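Local coordinates for cobalamin-binding protein (PDB 4JGI) that binds methylcobalamin in a Rossmann-like domain and probably carries the corrinoid cofactor for an O-demethylase system, at residues E159-D162 with A163-E167; L152-D155 with S156-E159; E184-C187 with Q188-G191; K204-Q207 with R208-G211. One frame throughout, in Å; residues are numbered along the deposited sequence.

Interactions 1 and 2 are successive stretches of one helix, 151-166; they share E159, and their centres lie about 11 Å apart. Interaction 3, on helix 184-190, packs beside both: V190 CG1 is 3.8 Å from M157 CB, and V161 CB is 3.5 Å from V190 O. Interaction 4 belongs to the C-terminal helix and touches none of the others, its nearest atoms being about 8 Å from interaction 3. All four lie on helices that pack against the parallel sheet of the cobalamin-binding domain. The cofactor is about 6 Å from the side chain of C206 in interaction 4, about 7 Å from A153 in interaction 2, about 10 Å from V186 in interaction 3 and about 11 Å from T160 in interaction 1.

Interaction 1 of 4, residues E159-D162 with A163-E167; sequences ETVD and ALKAE
K165 lays the far end of its chain across V161, with CE 3.6 Å from the methyl CG1. The lysine is extended beyond CG, which brings CE onto the methyl, with NZ still alongside CG1 at 3.8 Å. CG1 of V161 is in position for this because it stands anti to the backbone N (chi1 172°). NZ then faces the carboxylate of D162 at 4.1 Å from OD1, too far for a salt bridge. One water spans the gap, donating to OD1 at 2.8 Å and accepting from NZ at 3.1 Å, a solvated pairing suited to charged residues on the outer side of a helix. This is the last part of helix 151-166, the crossover of a beta-alpha-beta unit joining strands 143-147 and 174-178, and the usual i to i+4 bonds run through it, such as A166 N to D162 O at 2.9 Å. On the inward side L164 sets CG 3.3 Å from T160 O. T160 is buried, its hydroxyl OG1 hydrogen-bonded to S156 O one turn back, and its side chain packs on V129 and I132 of helix 129-139. The small side chain of A163 lets that same helix come close, through V129 and V133.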
loop_
_atom_site.group_PDB
_atom_site.type_symbol
_atom_site.label_atom_id
_atom_site.label_comp_id
_atom_site.label_asym_id
_atom_site.label_seq_id
_atom_site.Cartn_x
_atom_site.Cartn_y
_atom_site.Cartn_z
ATOM N N GLU A 159 -7.706 20.357 -0.830
ATOM C CA GLU A 159 -7.344 21.189 0.280
ATOM C C GLU A 159 -6.162 20.727 1.123
ATOM O O GLU A 159 -5.323 21.519 1.614
ATOM C CB GLU A 159 -8.542 21.379 1.193
ATOM C CG GLU A 159 -9.677 22.111 0.486
ATOM C CD GLU A 159 -11.004 22.006 1.231
ATOM O OE1 GLU A 159 -11.079 21.253 2.253
ATOM O OE2 GLU A 159 -11.970 22.697 0.808
ATOM N N THR A 160 -6.050 19.398 1.296
ATOM C CA THR A 160 -4.919 18.813 2.028
ATOM C C THR A 160 -3.586 19.065 1.267
ATOM O O THR A 160 -2.587 19.500 1.871
ATOM C CB THR A 160 -5.103 17.311 2.191
ATOM O OG1 THR A 160 -6.316 17.067 2.899
ATOM C CG2 THR A 160 -3.973 16.684 2.946
ATOM N N VAL A 161 -3.593 18.860 -0.027
ATOM C CA VAL A 161 -2.376 19.129 -0.851
ATOM C C VAL A 161 -2.014 20.603 -0.796
ATOM O O VAL A 161 -0.848 20.920 -0.600
ATOM C CB VAL A 161 -2.573 18.660 -2.292
ATOM C CG1 VAL A 161 -1.415 19.111 -3.180
ATOM C CG2 VAL A 161 -2.697 17.140 -2.270
ATOM N N ASP A 162 -3.024 21.434 -0.871
ATOM C CA ASP A 162 -2.799 22.902 -0.867
ATOM C C ASP A 162 -2.197 23.308 0.498
ATOM O O ASP A 162 -1.276 24.163 0.610
ATOM C CB ASP A 162 -4.049 23.657 -1.102
ATOM C CG ASP A 162 -4.492 23.587 -2.555
ATOM O OD1 ASP A 162 -3.674 23.142 -3.398
ATOM O OD2 ASP A 162 -5.655 24.045 -2.881
ATOM N N ALA A 163 -2.707 22.735 1.583
ATOM C CA ALA A 163 -2.155 22.980 2.917
ATOM C C ALA A 163 -0.718 22.508 3.087
ATOM O O ALA A 163 0.078 23.133 3.699
ATOM C CB ALA A 163 -3.016 22.374 3.971
ATOM N N LEU A 164 -0.381 21.372 2.499
ATOM C CA LEU A 164 0.996 20.878 2.532
ATOM C C LEU A 164 1.903 21.820 1.760
ATOM O O LEU A 164 3.072 22.025 2.179
ATOM C CB LEU A 164 1.078 19.456 1.990
ATOM C CG LEU A 164 0.332 18.414 2.874
ATOM C CD1 LEU A 164 0.273 17.120 2.044
ATOM C CD2 LEU A 164 1.061 18.206 4.181
ATOM N N LYS A 165 1.421 22.361 0.656
ATOM C CA LYS A 165 2.171 23.351 -0.129
ATOM C C LYS A 165 2.392 24.627 0.733
ATOM O O LYS A 165 3.552 25.144 0.802
ATOM C CB LYS A 165 1.460 23.696 -1.482
ATOM C CG LYS A 165 1.572 22.657 -2.581
ATOM C CD LYS A 165 0.839 23.051 -3.907
ATOM C CE LYS A 165 0.366 21.787 -4.749
ATOM N NZ LYS A 165 -0.733 21.660 -5.911
ATOM N N ALA A 166 1.365 25.097 1.413
ATOM C CA ALA A 166 1.484 26.304 2.231
ATOM C C ALA A 166 2.471 26.178 3.379
ATOM O O ALA A 166 3.143 27.141 3.754
ATOM C CB ALA A 166 0.123 26.705 2.741
ATOM N N GLU A 167 2.591 24.971 3.916
ATOM C CA GLU A 167 3.461 24.700 5.023
ATOM C C GLU A 167 4.851 24.332 4.569
ATOM O O GLU A 167 5.639 24.018 5.419
ATOM C CB GLU A 167 2.876 23.540 5.868
ATOM C CG GLU A 167 1.546 23.895 6.492
ATOM C CD GLU A 167 1.618 25.200 7.334
ATOM O OE1 GLU A 167 2.608 25.445 8.083
ATOM O OE2 GLU A 167 0.723 26.081 7.186
HETATM O O HOH W 1 -3.652 21.000 -5.176
#

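Interaction 2 of 4, residues L152-D155 with S156-E159; sequences LALD and SMRE
Over one face of the R158 guanidinium lies the carbonyl oxygen of D155, 4.1 Å above the plane and offset toward the rim. The carboxylate of D155 runs beside the arginine, and OD1 forms a long salt bridge to NH2, 3.6 Å away. The two flat groups are turned 53° against each other, so this is one branch meeting one oxygen and not a paired, coplanar bridge. R158 starts with CG anti to the backbone N (chi1 -179°), and a bend at chi3 (43°) folds its end back toward the aspartate. Both charges have further, weak partners: OD1 of D155 makes a long ion pair with R189, and NH1 of R158 another with D162.

On the same helix the apolar pair L154 and M157 point the same way, the leucine methyl CD2 meeting the sulfur SD at 4.0 Å. An alanine in place of M157 keeps CB against V190 but removes everything beyond it, and would probably leave L154 CD2 without its neighbours SD and CE. S156 is buried, yet polar; its OG is satisfied by E98 O. The carbonyl of D155 also accepts E159 N at 2.9 Å, while the methylene CG of E159 comes to 3.3 Å from that oxygen. Small A153 and S156 fit against V97 in a loop. Helix 151-166 is the crossover between strands 143-147 and 174-178 in the Rossmann-like cobalamin domain, and puts the side chain of M157 about 5 Å from that of S147, which binds the cofactor.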
loop_
_atom_site.group_PDB
_atom_site.type_symbol
_atom_site.label_atom_id
_atom_site.label_comp_id
_atom_site.label_asym_id
_atom_site.label_seq_id
_atom_site.Cartn_x
_atom_site.Cartn_y
_atom_site.Cartn_z
ATOM N N LEU A 152 -17.306 16.109 -2.003
ATOM C CA LEU A 152 -16.750 16.911 -0.898
ATOM C C LEU A 152 -15.388 16.403 -0.410
ATOM O O LEU A 152 -14.482 17.175 0.003
ATOM C CB LEU A 152 -17.712 16.902 0.288
ATOM C CG LEU A 152 -17.603 17.901 1.418
ATOM C CD1 LEU A 152 -18.110 19.239 0.889
ATOM C CD2 LEU A 152 -18.407 17.485 2.682
ATOM N N ALA A 153 -15.266 15.069 -0.374
ATOM C CA ALA A 153 -13.996 14.438 0.007
ATOM C C ALA A 153 -12.943 14.731 -1.029
ATOM O O ALA A 153 -11.765 14.911 -0.683
ATOM C CB ALA A 153 -14.207 12.865 0.150
ATOM N N LEU A 154 -13.277 14.661 -2.278
ATOM C CA LEU A 154 -12.304 14.921 -3.326
ATOM C C LEU A 154 -11.805 16.384 -3.172
ATOM O O LEU A 154 -10.583 16.677 -3.349
ATOM C CB LEU A 154 -12.842 14.618 -4.696
ATOM C CG LEU A 154 -13.440 13.222 -4.881
ATOM C CD1 LEU A 154 -13.953 13.129 -6.300
ATOM C CD2 LEU A 154 -12.367 12.187 -4.525
ATOM N N ASP A 155 -12.737 17.303 -2.882
ATOM C CA ASP A 155 -12.347 18.649 -2.488
ATOM C C ASP A 155 -11.386 18.702 -1.274
ATOM O O ASP A 155 -10.376 19.463 -1.283
ATOM C CB ASP A 155 -13.593 19.513 -2.218
ATOM C CG ASP A 155 -14.352 19.813 -3.460
ATOM O OD1 ASP A 155 -13.762 19.636 -4.551
ATOM O OD2 ASP A 155 -15.555 20.125 -3.344
ATOM N N SER A 156 -11.651 17.931 -0.220
ATOM C CA SER A 156 -10.780 17.906 0.926
ATOM C C SER A 156 -9.383 17.366 0.545
ATOM O O SER A 156 -8.399 17.743 1.154
ATOM C CB SER A 156 -11.318 17.031 2.071
ATOM O OG SER A 156 -12.540 17.475 2.549
ATOM N N MET A 157 -9.310 16.439 -0.395
ATOM C CA MET A 157 -8.003 15.985 -0.907
ATOM C C MET A 157 -7.205 17.172 -1.468
ATOM O O MET A 157 -6.007 17.319 -1.171
ATOM C CB MET A 157 -8.070 14.899 -1.949
ATOM C CG MET A 157 -8.632 13.578 -1.534
ATOM S SD MET A 157 -8.730 12.460 -2.941
ATOM C CE MET A 157 -9.341 10.938 -2.212
ATOM N N ARG A 158 -7.867 17.972 -2.295
ATOM C CA ARG A 158 -7.221 19.157 -2.876
ATOM C C ARG A 158 -6.831 20.128 -1.788
ATOM O O ARG A 158 -5.688 20.646 -1.820
ATOM C CB ARG A 158 -8.179 19.809 -3.854
ATOM C CG ARG A 158 -7.552 21.050 -4.506
ATOM C CD ARG A 158 -8.415 21.704 -5.574
ATOM N NE ARG A 158 -9.793 21.776 -5.174
ATOM C CZ ARG A 158 -10.291 22.532 -4.204
ATOM N NH1 ARG A 158 -9.526 23.403 -3.524
ATOM N NH2 ARG A 158 -11.594 22.431 -3.931
ATOM N N GLU A 159 -7.706 20.357 -0.830
ATOM C CA GLU A 159 -7.344 21.189 0.280
ATOM C C GLU A 159 -6.162 20.727 1.123
ATOM O O GLU A 159 -5.323 21.519 1.614
ATOM C CB GLU A 159 -8.542 21.379 1.193
ATOM C CG GLU A 159 -9.677 22.111 0.486
ATOM C CD GLU A 159 -11.004 22.006 1.231
ATOM O OE1 GLU A 159 -11.079 21.253 2.253
ATOM O OE2 GLU A 159 -11.970 22.697 0.808
#

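Interaction 3 of 4, residues E184-C187 with Q188-G191; sequences ENVC and QRVG
E184 sends CG anti to its own amide nitrogen and then bends at chi2 (63°), while Q188, one turn on, bends at chi2 too (-64°); the two folds bring carboxylate and amide together. NE2 of Q188 donates to OE2 of E184 at 2.9 Å. The oxygen is met nearly end-on to its C-O bond, but the N-H...O angle is only 136° and the acceptor is tilted from the amide plane, so the bond is short though bent. CG of Q188 is 3.3 Å from the same oxygen. A glutamine suits this exposed turn, since it can offer an N-H to the acid without adding a charge.

On the buried side V186 and V190 lie side by side, with CG1 of the first 4.1 Å from CG2 of the second. Being branched at CB, these valines give a compact ridge; V190 continues it onto M157 and V161 of helix 151-166. The other methyl of V186, CG2, is approached obliquely by NH2 of R189 at 3.9 Å.

The helix is short and ends in a Schellman motif. G191 has positive phi, where a CB would press against the preceding carbonyl oxygen, which explains the glycine. Its N donates to C187 O at 2.9 Å and weakly to Q188 O, and C187 O also receives the next amide of the chain. Chemically, then, a neutral amide meets the carboxylate on the exposed flank, amides take up the carbonyl of C187 at the helix end, and the side facing helix 151-166 mixes valine methyls with backbone, the carbonyl oxygen of R189 resting against R158 CD.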
loop_
_atom_site.group_PDB
_atom_site.type_symbol
_atom_site.label_atom_id
_atom_site.label_comp_id
_atom_site.label_asym_id
_atom_site.label_seq_id
_atom_site.Cartn_x
_atom_site.Cartn_y
_atom_site.Cartn_z
ATOM N N GLU A 184 -7.126 9.764 -13.454
ATOM C CA GLU A 184 -6.107 10.817 -13.764
ATOM C C GLU A 184 -6.682 12.222 -13.663
ATOM O O GLU A 184 -5.994 13.154 -13.235
ATOM C CB GLU A 184 -5.491 10.612 -15.139
ATOM C CG GLU A 184 -4.441 11.672 -15.550
ATOM C CD GLU A 184 -3.198 11.700 -14.650
ATOM O OE1 GLU A 184 -2.837 10.665 -14.043
ATOM O OE2 GLU A 184 -2.546 12.763 -14.547
ATOM N N ASN A 185 -7.944 12.409 -14.062
ATOM C CA ASN A 185 -8.568 13.723 -13.952
ATOM C C ASN A 185 -8.666 14.237 -12.497
ATOM O O ASN A 185 -8.374 15.387 -12.178
ATOM C CB ASN A 185 -9.944 13.723 -14.611
ATOM C CG ASN A 185 -10.659 15.055 -14.426
ATOM O OD1 ASN A 185 -10.295 16.062 -15.052
ATOM N ND2 ASN A 185 -11.660 15.074 -13.566
ATOM N N VAL A 186 -9.100 13.355 -11.607
ATOM C CA VAL A 186 -9.191 13.701 -10.172
ATOM C C VAL A 186 -7.734 13.919 -9.625
ATOM O O VAL A 186 -7.505 14.878 -8.895
ATOM C CB VAL A 186 -9.879 12.583 -9.376
ATOM C CG1 VAL A 186 -9.842 12.864 -7.888
ATOM C CG2 VAL A 186 -11.297 12.361 -9.887
ATOM N N CYS A 187 -6.776 13.120 -10.059
ATOM C CA CYS A 187 -5.416 13.212 -9.587
ATOM C C CYS A 187 -4.847 14.610 -9.938
ATOM O O CYS A 187 -4.284 15.296 -9.107
ATOM C CB CYS A 187 -4.569 12.117 -10.190
ATOM S SG CYS A 187 -2.854 12.083 -9.679
ATOM N N GLN A 188 -5.053 15.003 -11.193
ATOM C CA GLN A 188 -4.691 16.365 -11.615
ATOM C C GLN A 188 -5.386 17.514 -10.859
ATOM O O GLN A 188 -4.731 18.483 -10.466
ATOM C CB GLN A 188 -4.973 16.507 -13.084
ATOM C CG GLN A 188 -3.973 15.670 -13.859
ATOM C CD GLN A 188 -2.538 16.154 -13.679
ATOM O OE1 GLN A 188 -2.281 17.351 -13.813
ATOM N NE2 GLN A 188 -1.591 15.233 -13.367
ATOM N N ARG A 189 -6.667 17.371 -10.593
ATOM C CA ARG A 189 -7.399 18.413 -9.893
ATOM C C ARG A 189 -6.918 18.547 -8.427
ATOM O O ARG A 189 -6.788 19.627 -7.859
ATOM C CB ARG A 189 -8.908 18.144 -9.920
ATOM C CG ARG A 189 -9.722 19.304 -9.342
ATOM C CD ARG A 189 -11.173 19.254 -9.836
ATOM N NE ARG A 189 -11.686 17.876 -9.907
ATOM C CZ ARG A 189 -12.255 17.203 -8.902
ATOM N NH1 ARG A 189 -12.431 17.754 -7.703
ATOM N NH2 ARG A 189 -12.659 15.957 -9.107
ATOM N N VAL A 190 -6.621 17.413 -7.829
ATOM C CA VAL A 190 -6.121 17.361 -6.485
ATOM C C VAL A 190 -4.697 17.875 -6.360
ATOM O O VAL A 190 -4.324 18.432 -5.303
ATOM C CB VAL A 190 -6.278 15.913 -5.889
ATOM C CG1 VAL A 190 -5.473 15.715 -4.627
ATOM C CG2 VAL A 190 -7.732 15.630 -5.694
ATOM N N GLY A 191 -3.869 17.621 -7.366
ATOM C CA GLY A 191 -2.490 17.942 -7.228
ATOM C C GLY A 191 -1.644 16.826 -6.686
ATOM O O GLY A 191 -0.536 17.025 -6.218
#

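Interaction 4 of 4, residues K204-Q207 with R208-G211; sequences KICQ and RWVG
The carbonyl oxygen of I205 receives W209 N at 3.1 Å, and it also sits beneath one face of that tryptophan's indole, 3.6 Å from CG. This is the final turn of helix 199-209, which follows the last strand of the parallel Rossmann-like sheet and packs on strands 143-147 and 174-178. Against the same indole face I205 sets its methyl CG2, a CH-pi contact: CG2 is 3.6 Å from the centroid of the six-membered ring of W209 and only 11° off the normal. The methyl reaches there because it stands anti to the backbone N, whereas CG1 takes the other direction. Replacing W209 by an alanine would take away the whole ring and would probably leave I205 CG2 uncovered and open a gap over I143 and I176. C206 contributes a more distant sulfur-aromatic contact, with SG oblique to the ring; a small, buried cysteine fits here, close to the cofactor.

Farther round the helix K204, which also touches T47, runs alongside R208. CE of K204 rests over one face of the R208 guanidinium, 3.5 Å from NH2, so the contact is between methylene and planar cation, although the two positive charges, K204 NZ and R208 NH2, would probably repel each other mildly at 3.9 Å. Q207 turns toward helix 32-54, touching Q43, and its NE2 makes a weak bond to S116 O. At V210 the helix ends: its N is shared by two weak bonds, to C206 O at 3.2 Å and to Q207 O at 3.4 Å.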
loop_
_atom_site.group_PDB
_atom_site.type_symbol
_atom_site.label_atom_id
_atom_site.label_comp_id
_atom_site.label_asym_id
_atom_site.label_seq_id
_atom_site.Cartn_x
_atom_site.Cartn_y
_atom_site.Cartn_z
ATOM N N LYS A 204 2.480 -1.028 -5.379
ATOM C CA LYS A 204 3.479 -1.026 -6.492
ATOM C C LYS A 204 4.025 0.393 -6.685
ATOM O O LYS A 204 5.257 0.582 -6.763
ATOM C CB LYS A 204 2.880 -1.509 -7.799
ATOM C CG LYS A 204 3.936 -1.525 -8.935
ATOM C CD LYS A 204 3.232 -1.814 -10.275
ATOM C CE LYS A 204 4.118 -1.762 -11.514
ATOM N NZ LYS A 204 3.609 -2.455 -12.770
ATOM N N ILE A 205 3.121 1.350 -6.744
ATOM C CA ILE A 205 3.518 2.773 -6.876
ATOM C C ILE A 205 4.403 3.236 -5.745
ATOM O O ILE A 205 5.481 3.880 -5.942
ATOM C CB ILE A 205 2.307 3.665 -7.097
ATOM C CG1 ILE A 205 1.596 3.405 -8.414
ATOM C CG2 ILE A 205 2.669 5.142 -6.908
ATOM C CD1 ILE A 205 0.181 3.886 -8.504
ATOM N N CYS A 206 4.016 2.913 -4.546
ATOM C CA CYS A 206 4.697 3.367 -3.377
ATOM C C CYS A 206 6.098 2.727 -3.243
ATOM O O CYS A 206 7.076 3.377 -2.859
ATOM C CB CYS A 206 3.861 3.031 -2.148
ATOM S SG CYS A 206 2.371 4.050 -1.916
ATOM N N GLN A 207 6.162 1.462 -3.600
ATOM C CA GLN A 207 7.468 0.767 -3.626
ATOM C C GLN A 207 8.472 1.398 -4.619
ATOM O O GLN A 207 9.644 1.542 -4.272
ATOM C CB GLN A 207 7.299 -0.703 -3.926
ATOM C CG GLN A 207 6.691 -1.504 -2.793
ATOM C CD GLN A 207 7.605 -1.813 -1.586
ATOM O OE1 GLN A 207 8.476 -1.042 -1.173
ATOM N NE2 GLN A 207 7.372 -2.974 -0.992
ATOM N N ARG A 208 7.979 1.848 -5.765
ATOM C CA ARG A 208 8.796 2.553 -6.729
ATOM C C ARG A 208 9.323 3.862 -6.162
ATOM O O ARG A 208 10.466 4.256 -6.435
ATOM C CB ARG A 208 8.058 2.778 -8.067
ATOM C CG ARG A 208 7.762 1.497 -8.834
ATOM C CD ARG A 208 6.938 1.653 -10.053
ATOM N NE ARG A 208 7.055 0.430 -10.868
ATOM C CZ ARG A 208 6.910 0.379 -12.198
ATOM N NH1 ARG A 208 6.441 1.440 -12.826
ATOM N NH2 ARG A 208 7.155 -0.758 -12.899
ATOM N N TRP A 209 8.480 4.601 -5.406
ATOM C CA TRP A 209 8.966 5.859 -4.815
ATOM C C TRP A 209 10.027 5.743 -3.722
ATOM O O TRP A 209 10.830 6.652 -3.515
ATOM C CB TRP A 209 7.732 6.520 -4.244
ATOM C CG TRP A 209 6.824 7.154 -5.238
ATOM C CD1 TRP A 209 7.136 7.639 -6.501
ATOM C CD2 TRP A 209 5.457 7.482 -5.023
ATOM N NE1 TRP A 209 6.042 8.222 -7.062
ATOM C CE2 TRP A 209 4.987 8.126 -6.173
ATOM C CE3 TRP A 209 4.547 7.247 -3.965
ATOM C CZ2 TRP A 209 3.686 8.572 -6.315
ATOM C CZ3 TRP A 209 3.261 7.702 -4.113
ATOM C CH2 TRP A 209 2.834 8.395 -5.226
ATOM N N VAL A 210 10.061 4.634 -3.007
ATOM C CA VAL A 210 10.953 4.510 -1.893
ATOM C C VAL A 210 12.162 3.634 -2.216
ATOM O O VAL A 210 12.179 3.019 -3.257
ATOM C CB VAL A 210 10.213 4.122 -0.588
ATOM C CG1 VAL A 210 9.045 5.074 -0.412
ATOM C CG2 VAL A 210 9.709 2.700 -0.560
ATOM N N GLY A 211 13.153 3.619 -1.343
ATOM C CA GLY A 211 14.446 2.957 -1.677
ATOM C C GLY A 211 15.200 2.255 -0.545
ATOM O O GLY A 211 16.096 2.831 0.090
#